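Local structure of SusD homolog (Bacteroides thetaiotaomicron, 3EHM) at residues Lys24-Val36 and Gln98-Ala110. The protein probably binds mucin O-glycans at the cell surface as a SusD-like outer-membrane lipoprotein, aiding their utilization by this gut symbiont. Sequence-based numbering, arbitrary orientation.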
# COMPACT_ATOMS: atom_id res chain seq x y z
N LYS A 24 2.72 31.48 -2.35
CA LYS A 24 1.81 31.20 -1.25
C LYS A 24 1.38 29.74 -1.12
O LYS A 24 0.89 29.34 -0.07
CB LYS A 24 0.56 32.09 -1.36
CG LYS A 24 -0.26 31.88 -2.61
CD LYS A 24 -1.38 32.91 -2.67
CE LYS A 24 -2.15 32.83 -3.98
NZ LYS A 24 -3.20 33.88 -4.07
N TYR A 25 1.56 28.96 -2.19
CA TYR A 25 1.18 27.55 -2.18
C TYR A 25 2.34 26.58 -1.99
O TYR A 25 2.15 25.46 -1.52
CB TYR A 25 0.48 27.19 -3.49
CG TYR A 25 -0.80 27.96 -3.76
CD1 TYR A 25 -0.88 28.87 -4.81
CD2 TYR A 25 -1.93 27.76 -2.97
CE1 TYR A 25 -2.06 29.57 -5.07
CE2 TYR A 25 -3.10 28.46 -3.22
CZ TYR A 25 -3.17 29.36 -4.27
OH TYR A 25 -4.34 30.03 -4.50
N GLY A 26 3.54 27.01 -2.37
CA GLY A 26 4.73 26.19 -2.30
C GLY A 26 5.02 25.33 -1.08
O GLY A 26 5.06 24.10 -1.18
N ALA A 27 5.26 25.96 0.06
CA ALA A 27 5.57 25.24 1.29
C ALA A 27 4.46 24.26 1.67
O ALA A 27 4.73 23.13 2.06
CB ALA A 27 5.81 26.23 2.43
N ARG A 28 3.22 24.71 1.55
CA ARG A 28 2.07 23.88 1.87
C ARG A 28 2.00 22.65 0.97
O ARG A 28 1.74 21.54 1.43
CB ARG A 28 0.79 24.70 1.73
CG ARG A 28 0.62 25.72 2.84
CD ARG A 28 -0.33 26.83 2.42
NE ARG A 28 -0.69 27.67 3.55
CZ ARG A 28 -0.60 29.00 3.55
NH1 ARG A 28 -0.16 29.63 2.47
NH2 ARG A 28 -0.97 29.69 4.62
N PHE A 29 2.22 22.86 -0.33
CA PHE A 29 2.17 21.76 -1.29
C PHE A 29 3.29 20.74 -1.06
O PHE A 29 3.07 19.54 -1.19
CB PHE A 29 2.24 22.31 -2.72
CG PHE A 29 2.11 21.25 -3.78
CD1 PHE A 29 1.08 20.31 -3.72
CD2 PHE A 29 3.00 21.21 -4.84
CE1 PHE A 29 0.96 19.33 -4.70
CE2 PHE A 29 2.88 20.24 -5.83
CZ PHE A 29 1.86 19.29 -5.76
N MSE A 30 4.48 21.21 -0.71
CA MSE A 30 5.58 20.29 -0.47
C MSE A 30 5.34 19.49 0.81
O MSE A 30 5.72 18.33 0.91
CB MSE A 30 6.91 21.03 -0.42
CG MSE A 30 7.34 21.58 -1.77
SE MSE A 30 9.23 21.97 -1.89
CE MSE A 30 9.26 23.49 -0.68
N ASN A 31 4.69 20.12 1.79
CA ASN A 31 4.37 19.45 3.05
C ASN A 31 3.41 18.32 2.71
O ASN A 31 3.57 17.19 3.18
CB ASN A 31 3.72 20.42 4.03
CG ASN A 31 3.36 19.77 5.37
OD1 ASN A 31 2.75 20.40 6.23
ND2 ASN A 31 3.76 18.52 5.54
N MSE A 32 2.41 18.62 1.88
CA MSE A 32 1.42 17.62 1.47
C MSE A 32 2.07 16.40 0.84
O MSE A 32 1.76 15.26 1.19
CB MSE A 32 0.43 18.21 0.46
CG MSE A 32 -0.63 19.13 1.06
SE MSE A 32 -1.98 19.56 -0.28
CE MSE A 32 -2.82 17.82 -0.41
N GLN A 33 2.97 16.64 -0.11
CA GLN A 33 3.65 15.56 -0.81
C GLN A 33 4.44 14.65 0.11
O GLN A 33 4.49 13.43 -0.09
CB GLN A 33 4.57 16.14 -1.89
CG GLN A 33 3.81 16.93 -2.94
CD GLN A 33 4.73 17.65 -3.90
OE1 GLN A 33 5.28 17.05 -4.82
NE2 GLN A 33 4.91 18.94 -3.67
N GLN A 34 5.07 15.22 1.13
CA GLN A 34 5.85 14.43 2.06
C GLN A 34 4.96 13.66 3.04
O GLN A 34 5.45 12.79 3.75
CB GLN A 34 6.79 15.34 2.85
CG GLN A 34 7.77 16.09 1.99
CD GLN A 34 8.54 17.12 2.78
OE1 GLN A 34 9.37 16.78 3.62
NE2 GLN A 34 8.25 18.40 2.54
N ARG A 35 3.67 13.99 3.06
CA ARG A 35 2.73 13.34 3.97
C ARG A 35 1.96 12.15 3.40
O ARG A 35 1.50 11.30 4.15
CB ARG A 35 1.71 14.37 4.47
CG ARG A 35 2.29 15.48 5.32
CD ARG A 35 2.85 14.95 6.62
NE ARG A 35 3.34 16.04 7.46
CZ ARG A 35 3.72 15.89 8.72
NH1 ARG A 35 3.67 14.70 9.29
NH2 ARG A 35 4.15 16.94 9.41
N VAL A 36 1.80 12.10 2.08
CA VAL A 36 1.07 10.99 1.45
C VAL A 36 1.56 9.67 2.04
O VAL A 36 0.77 8.85 2.50
CB VAL A 36 1.26 11.01 -0.07
CG1 VAL A 36 0.54 9.82 -0.71
CG2 VAL A 36 0.73 12.32 -0.63
N GLN A 98 -2.65 14.88 9.28
CA GLN A 98 -1.44 15.65 8.99
C GLN A 98 -1.53 16.34 7.63
O GLN A 98 -1.20 17.52 7.51
CB GLN A 98 -0.19 14.76 9.04
CG GLN A 98 0.25 14.35 10.46
CD GLN A 98 0.75 15.51 11.33
OE1 GLN A 98 1.02 15.33 12.52
NE2 GLN A 98 0.88 16.69 10.74
N ILE A 99 -1.99 15.61 6.62
CA ILE A 99 -2.11 16.20 5.29
C ILE A 99 -3.33 17.13 5.18
O ILE A 99 -3.37 18.01 4.33
CB ILE A 99 -2.16 15.09 4.21
CG1 ILE A 99 -1.87 15.70 2.83
CG2 ILE A 99 -3.51 14.40 4.21
CD1 ILE A 99 -1.68 14.67 1.74
N PHE A 100 -4.32 16.94 6.05
CA PHE A 100 -5.51 17.78 6.05
C PHE A 100 -5.14 19.24 6.28
O PHE A 100 -5.67 20.14 5.62
CB PHE A 100 -6.49 17.37 7.16
CG PHE A 100 -7.70 18.26 7.25
CD1 PHE A 100 -8.80 18.07 6.42
CD2 PHE A 100 -7.73 19.32 8.16
CE1 PHE A 100 -9.91 18.91 6.48
CE2 PHE A 100 -8.84 20.17 8.23
CZ PHE A 100 -9.93 19.96 7.39
N LEU A 101 -4.23 19.47 7.22
CA LEU A 101 -3.79 20.82 7.57
C LEU A 101 -3.37 21.68 6.38
O LEU A 101 -4.03 22.67 6.07
CB LEU A 101 -2.64 20.76 8.58
CG LEU A 101 -2.99 20.67 10.07
CD1 LEU A 101 -3.72 21.94 10.49
CD2 LEU A 101 -3.86 19.45 10.34
N PRO A 102 -2.27 21.31 5.70
CA PRO A 102 -1.84 22.12 4.56
C PRO A 102 -2.86 22.13 3.41
O PRO A 102 -2.99 23.14 2.70
CB PRO A 102 -0.51 21.49 4.17
CG PRO A 102 -0.68 20.06 4.55
CD PRO A 102 -1.37 20.16 5.89
N TRP A 103 -3.57 21.03 3.20
CA TRP A 103 -4.56 21.00 2.13
C TRP A 103 -5.65 22.03 2.38
O TRP A 103 -6.05 22.76 1.48
CB TRP A 103 -5.23 19.64 1.99
CG TRP A 103 -6.36 19.69 0.99
CD1 TRP A 103 -6.26 19.64 -0.37
CD2 TRP A 103 -7.74 19.95 1.28
NE1 TRP A 103 -7.49 19.86 -0.95
CE2 TRP A 103 -8.41 20.06 0.04
CE3 TRP A 103 -8.47 20.12 2.46
CZ2 TRP A 103 -9.79 20.32 -0.05
CZ3 TRP A 103 -9.84 20.37 2.37
CH2 TRP A 103 -10.48 20.47 1.12
N ASN A 104 -6.13 22.08 3.62
CA ASN A 104 -7.19 22.99 4.00
C ASN A 104 -6.81 24.45 3.78
O ASN A 104 -7.65 25.26 3.38
CB ASN A 104 -7.58 22.77 5.46
CG ASN A 104 -8.84 23.53 5.84
OD1 ASN A 104 -9.86 23.45 5.16
ND2 ASN A 104 -8.78 24.25 6.95
N GLU A 105 -5.55 24.79 4.02
CA GLU A 105 -5.10 26.17 3.82
C GLU A 105 -5.06 26.49 2.33
O GLU A 105 -5.41 27.59 1.92
CB GLU A 105 -3.72 26.39 4.44
CG GLU A 105 -3.64 26.01 5.91
CD GLU A 105 -2.36 26.48 6.57
OE1 GLU A 105 -1.31 26.53 5.88
OE2 GLU A 105 -2.40 26.79 7.78
N ILE A 106 -4.62 25.52 1.52
CA ILE A 106 -4.55 25.71 0.08
C ILE A 106 -5.97 25.90 -0.44
O ILE A 106 -6.24 26.78 -1.26
CB ILE A 106 -3.92 24.48 -0.62
CG1 ILE A 106 -2.43 24.40 -0.27
CG2 ILE A 106 -4.10 24.57 -2.14
CD1 ILE A 106 -1.71 23.23 -0.92
N TYR A 107 -6.89 25.07 0.04
CA TYR A 107 -8.29 25.13 -0.35
C TYR A 107 -8.87 26.50 -0.04
O TYR A 107 -9.48 27.14 -0.90
CB TYR A 107 -9.08 24.05 0.40
CG TYR A 107 -10.57 24.05 0.10
CD1 TYR A 107 -11.04 23.79 -1.18
CD2 TYR A 107 -11.50 24.30 1.11
CE1 TYR A 107 -12.41 23.77 -1.45
CE2 TYR A 107 -12.87 24.28 0.85
CZ TYR A 107 -13.31 24.01 -0.43
OH TYR A 107 -14.66 23.98 -0.70
N GLU A 108 -8.67 26.96 1.19
CA GLU A 108 -9.19 28.25 1.61
C GLU A 108 -8.68 29.38 0.71
O GLU A 108 -9.43 30.29 0.36
CB GLU A 108 -8.79 28.52 3.07
CG GLU A 108 -9.15 29.91 3.56
CD GLU A 108 -9.04 30.04 5.07
OE1 GLU A 108 -9.26 31.16 5.58
OE2 GLU A 108 -8.73 29.03 5.75
N ILE A 109 -7.42 29.29 0.31
CA ILE A 109 -6.81 30.32 -0.52
C ILE A 109 -7.21 30.28 -2.00
O ILE A 109 -7.37 31.33 -2.63
CB ILE A 109 -5.26 30.23 -0.46
CG1 ILE A 109 -4.78 30.41 0.98
CG2 ILE A 109 -4.64 31.30 -1.35
CD1 ILE A 109 -3.30 30.13 1.17
N ALA A 110 -7.39 29.09 -2.55
CA ALA A 110 -7.71 28.96 -3.96
C ALA A 110 -9.15 28.66 -4.37
O ALA A 110 -9.51 28.86 -5.52
CB ALA A 110 -6.79 27.92 -4.59
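R28 and E105 form the salt bridge between two roughly antiparallel helices, 24-36 and 98-110, whose axes approach to 8.7 Å at a crossing angle of -150°. R28 NE donates to E105 OE1 over 2.7 Å, almost straight at 170°; the acceptor lies close to the guanidinium plane, but the nitrogen meets the oxygen on its anti side, tilted out of the carboxylate plane. With its chain extended from CG to NE, R28 runs across E105 at about a right angle, and its NH1 turns back to K24 O of its own helix (2.8 Å), in the carbonyl plane. Two partners thus fix the rotation of the guanidinium, while I109 CD1 lies over one of its faces, 3.4 Å from NH1. Toward the other end of the contact, the R35 guanidinium has Q98 NE2 over one face.

Between these polar groups the packing is largely apolar. Selenomethionine M32 fits as a knob among I99, P102, W103 and I106: its CG packs on P102 CG at 3.6 Å, the bend at chi3 (70°) brings CE to the edge of the W103 ring, and SE, also at the ring edge, makes a Met-aromatic contact. W103 NE1 is satisfied by N126 OD1. I106 returns the packing, a knob among Y25, R28, F29 and M32. Beyond R28, Y25 slides past I109, its CE2 3.7 Å from I109 CG2; its OH makes a weak hydrogen bond to E118, which also pairs with K24 NZ. Buried Q33 is satisfied at both amide ends: NE2 donates to F29 O and Y189 O, OE1 accepts from L191 N. The chemistry implies a helix packing held mainly by interlocking apolar side chains, with one doubly anchored arginine supplying its directional link at the partly exposed margin.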